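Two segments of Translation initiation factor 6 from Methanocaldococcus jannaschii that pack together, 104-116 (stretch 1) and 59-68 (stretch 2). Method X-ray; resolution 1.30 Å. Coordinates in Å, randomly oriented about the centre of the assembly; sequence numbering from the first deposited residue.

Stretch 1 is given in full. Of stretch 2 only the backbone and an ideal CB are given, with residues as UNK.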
# COMPACT_ATOMS: atom_id res chain seq x y z
N ASN A 104 -6.34 13.91 9.72
CA ASN A 104 -6.65 13.18 8.50
C ASN A 104 -6.30 11.71 8.75
O ASN A 104 -5.12 11.39 8.88
CB ASN A 104 -5.85 13.75 7.31
CG ASN A 104 -6.35 13.20 5.99
OD1 ASN A 104 -6.94 12.10 5.93
ND2 ASN A 104 -6.13 13.92 4.88
N THR A 105 -7.31 10.86 8.79
CA THR A 105 -7.11 9.45 9.16
C THR A 105 -6.73 8.56 7.98
O THR A 105 -6.49 7.37 8.19
CB THR A 105 -8.37 8.87 9.82
OG1 THR A 105 -9.45 9.08 8.88
CG2 THR A 105 -8.67 9.60 11.10
N ALA A 106 -6.65 9.11 6.76
CA ALA A 106 -6.41 8.28 5.55
C ALA A 106 -4.93 8.02 5.34
O ALA A 106 -4.34 8.42 4.32
CB ALA A 106 -7.06 8.95 4.34
N LEU A 107 -4.30 7.37 6.33
CA LEU A 107 -2.85 7.22 6.30
C LEU A 107 -2.36 6.52 5.02
O LEU A 107 -1.30 6.91 4.49
CB LEU A 107 -2.36 6.41 7.50
CG LEU A 107 -2.77 6.96 8.88
CD1 LEU A 107 -2.19 6.06 9.96
CD2 LEU A 107 -2.32 8.43 9.07
N GLY A 108 -3.11 5.52 4.57
CA GLY A 108 -2.71 4.79 3.37
C GLY A 108 -2.77 5.63 2.12
O GLY A 108 -2.06 5.40 1.14
N ASN A 109 -3.64 6.66 2.09
CA ASN A 109 -3.69 7.59 0.97
C ASN A 109 -2.53 8.60 1.05
O ASN A 109 -2.13 9.14 0.02
CB ASN A 109 -5.00 8.36 0.99
CG ASN A 109 -6.27 7.62 0.67
OD1 ASN A 109 -7.35 8.21 0.78
ND2 ASN A 109 -6.14 6.36 0.29
N LEU A 110 -2.06 8.85 2.27
CA LEU A 110 -1.10 9.95 2.52
C LEU A 110 0.36 9.52 2.61
O LEU A 110 1.26 10.37 2.70
CB LEU A 110 -1.48 10.64 3.83
CG LEU A 110 -2.85 11.30 3.85
CD1 LEU A 110 -3.19 11.65 5.29
CD2 LEU A 110 -2.85 12.54 2.99
N ILE A 111 0.62 8.21 2.62
CA ILE A 111 1.97 7.68 2.84
C ILE A 111 2.23 6.57 1.82
O ILE A 111 1.33 5.73 1.57
CB ILE A 111 2.10 7.13 4.27
CG1 ILE A 111 1.84 8.25 5.30
CG2 ILE A 111 3.45 6.45 4.48
CD1 ILE A 111 1.71 7.75 6.74
N LEU A 112 3.43 6.54 1.31
CA LEU A 112 3.86 5.55 0.33
C LEU A 112 5.19 4.97 0.80
O LEU A 112 6.14 5.74 0.86
CB LEU A 112 3.99 6.23 -1.02
CG LEU A 112 4.45 5.43 -2.22
CD1 LEU A 112 3.37 4.44 -2.65
CD2 LEU A 112 4.76 6.39 -3.37
N THR A 113 5.28 3.69 1.12
CA THR A 113 6.49 3.14 1.72
C THR A 113 6.83 1.78 1.17
O THR A 113 5.94 0.96 0.91
CB THR A 113 6.36 3.09 3.25
OG1 THR A 113 7.65 2.85 3.85
CG2 THR A 113 5.37 2.02 3.76
N ASN A 114 8.15 1.52 1.08
CA ASN A 114 8.59 0.13 0.98
C ASN A 114 9.48 -0.13 2.21
O ASN A 114 9.34 0.57 3.24
CB ASN A 114 9.23 -0.22 -0.35
CG ASN A 114 10.50 0.56 -0.64
OD1 ASN A 114 11.02 1.28 0.23
ND2 ASN A 114 11.02 0.41 -1.87
N ASP A 115 10.39 -1.10 2.16
CA ASP A 115 11.25 -1.39 3.32
C ASP A 115 12.54 -0.57 3.30
O ASP A 115 13.38 -0.84 4.17
CB ASP A 115 11.61 -2.89 3.32
CG ASP A 115 10.38 -3.74 3.56
OD1 ASP A 115 9.34 -3.23 4.03
OD2 ASP A 115 10.38 -4.94 3.24
N LYS A 116 12.67 0.37 2.36
CA LYS A 116 13.87 1.17 2.18
C LYS A 116 13.61 2.66 2.20
O LYS A 116 14.59 3.40 2.44
CB LYS A 116 14.61 0.79 0.84
CG LYS A 116 15.08 -0.67 0.89
CD LYS A 116 15.63 -1.18 -0.43
CE LYS A 116 14.53 -1.54 -1.40
NZ LYS A 116 15.11 -2.03 -2.69
N UNK A 59 -9.25 -0.59 4.46
CA UNK A 59 -7.97 -0.85 5.15
C UNK A 59 -6.78 -0.23 4.45
O UNK A 59 -5.84 0.31 5.08
CB UNK A 59 -7.74 -2.36 5.28
N UNK A 60 -6.77 -0.24 3.11
CA UNK A 60 -5.67 0.29 2.32
C UNK A 60 -5.60 1.81 2.35
O UNK A 60 -4.53 2.40 2.17
CB UNK A 60 -5.79 -0.19 0.87
N UNK A 61 -6.76 2.46 2.57
CA UNK A 61 -6.79 3.90 2.70
C UNK A 61 -6.42 4.38 4.10
O UNK A 61 -5.94 5.51 4.24
CB UNK A 61 -8.18 4.42 2.33
N UNK A 62 -6.67 3.53 5.09
CA UNK A 62 -6.52 3.98 6.47
C UNK A 62 -5.21 3.58 7.12
O UNK A 62 -4.86 4.12 8.17
CB UNK A 62 -7.68 3.44 7.31
N UNK A 63 -4.46 2.65 6.55
CA UNK A 63 -3.29 2.09 7.23
C UNK A 63 -2.16 1.92 6.24
O UNK A 63 -2.39 1.92 5.02
CB UNK A 63 -3.62 0.75 7.89
N UNK A 64 -0.94 1.75 6.78
CA UNK A 64 0.32 1.59 6.06
C UNK A 64 1.17 0.57 6.77
O UNK A 64 1.14 0.54 8.01
CB UNK A 64 1.07 2.92 5.94
N UNK A 65 1.94 -0.23 6.04
CA UNK A 65 2.85 -1.13 6.72
C UNK A 65 4.07 -1.44 5.85
O UNK A 65 4.01 -1.31 4.62
CB UNK A 65 2.13 -2.42 7.10
N UNK A 66 5.13 -1.82 6.54
CA UNK A 66 6.29 -2.35 5.81
C UNK A 66 6.86 -3.47 6.68
O UNK A 66 6.15 -3.99 7.57
CB UNK A 66 7.33 -1.27 5.52
N UNK A 67 8.10 -3.90 6.43
CA UNK A 67 8.65 -5.02 7.24
C UNK A 67 8.81 -4.63 8.71
O UNK A 67 8.80 -5.51 9.58
CB UNK A 67 10.00 -5.47 6.68
N UNK A 68 8.98 -3.33 8.98
CA UNK A 68 9.34 -2.84 10.31
C UNK A 68 8.17 -2.29 11.11
O UNK A 68 8.25 -2.36 12.35
CB UNK A 68 10.41 -1.75 10.18

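Position 59 is helical, with phi/psi of -62/-38, and its ideal CB has nothing of stretch 1 within 5.5 Å. Stretch 1 therefore sets no limit; the residue is Val 59. At position 60 the CB also meets nothing, so the evidence lies in the backbone: its O is 3.2 Å from Gly 108 CA, with an angle of 158° at the hydrogen, a CA-H...O contact. An ideal CB on Gly 108 would fall 1.8 Å from this O, so the close approach depends on the glycine of stretch 1. The deposited residue is Gly 60.

At position 61 the CB points sideways, 3.5 Å from Asn 109 ND2, a donor. A short side chain with an acceptor would suit: serine, threonine or perhaps aspartate. It is Ser 61, chi1 -74° (m), and Asn 109 ND2 donates to its OG at 3.0 Å and 142°. Its backbone O takes two weak bonds, from Gly 108 N at 2.8 Å and Asn 109 N at 3.4 Å.

The CB of position 62 points away, 4.2 Å from Thr 105 O. Only a side chain that bends back would reach stretch 1, and leucine, methionine or a longer polar chain could do so. Leu 62 (m, t) brings CD2 to 3.3 Å from Thr 105 O and 4.0 Å from Thr 105 OG1. Position 63 leaves helical phi/psi (-139/164), its CB directed away; it is Ser 63.

Position 64 is extended (-141/145) and points toward stretch 1, its CB 4.5 Å from Ile 111 CG2 and 4.9 Å from Thr 113 CG2. This apolar setting favours valine, isoleucine or leucine. Val 64 sets CG2 3.8 Å from Ile 111 CB and CG1 3.6 Å from Thr 113 CG2. Position 65 points away, leaving the choice open; it is Ala 65, whose O shares water 1 with Thr 113 O.

At position 66 the CB points toward stretch 1, 3.6 Å from Asn 114 O, and calls for a short donor: asparagine, serine or threonine. Asn 66 donates from ND2 to Asn 114 O at 3.0 Å and 169°.

The CB of position 67 lies 3.5 Å from Asp 115 OD2, where a basic or polar residue is plausible. It is Lys 67, but its end leads away; the backbone N makes the bond, to Asp 115 OD1 at 2.8 Å.

Position 68 has a free CB and little constraint. Tyr 68 brings CE1, at its ring edge, 3.8 Å from Asp 115 O.

Stretch 2 59-68: VGSLSVANKY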
# COMPACT_ATOMS: atom_id res chain seq x y z
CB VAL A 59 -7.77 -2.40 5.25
CG1 VAL A 59 -6.36 -2.67 5.71
CG2 VAL A 59 -8.86 -2.96 6.16
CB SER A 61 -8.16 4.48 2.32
OG SER A 61 -8.30 4.43 0.89
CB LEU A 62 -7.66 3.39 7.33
CG LEU A 62 -9.06 3.94 7.05
CD1 LEU A 62 -10.07 3.07 7.80
CD2 LEU A 62 -9.06 5.39 7.49
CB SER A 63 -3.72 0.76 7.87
OG SER A 63 -2.57 0.17 8.46
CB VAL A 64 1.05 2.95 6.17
CG1 VAL A 64 2.45 2.89 5.72
CG2 VAL A 64 0.28 4.00 5.38
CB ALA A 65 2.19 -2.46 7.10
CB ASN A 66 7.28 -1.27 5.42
CG ASN A 66 8.09 -0.68 6.55
OD1 ASN A 66 7.84 -1.04 7.73
ND2 ASN A 66 9.05 0.19 6.21
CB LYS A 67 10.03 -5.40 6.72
CG LYS A 67 10.56 -6.71 7.31
CD LYS A 67 12.05 -6.97 6.88
CE LYS A 67 12.99 -6.24 7.81
NZ LYS A 67 14.43 -6.35 7.38
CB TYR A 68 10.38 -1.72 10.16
CG TYR A 68 11.70 -2.22 9.56
CD1 TYR A 68 12.08 -1.88 8.26
CD2 TYR A 68 12.56 -3.01 10.30
CE1 TYR A 68 13.28 -2.30 7.69
CE2 TYR A 68 13.75 -3.46 9.75
CZ TYR A 68 14.10 -3.11 8.45
OH TYR A 68 15.31 -3.58 7.98
O HOH W 1 5.54 -1.50 2.42
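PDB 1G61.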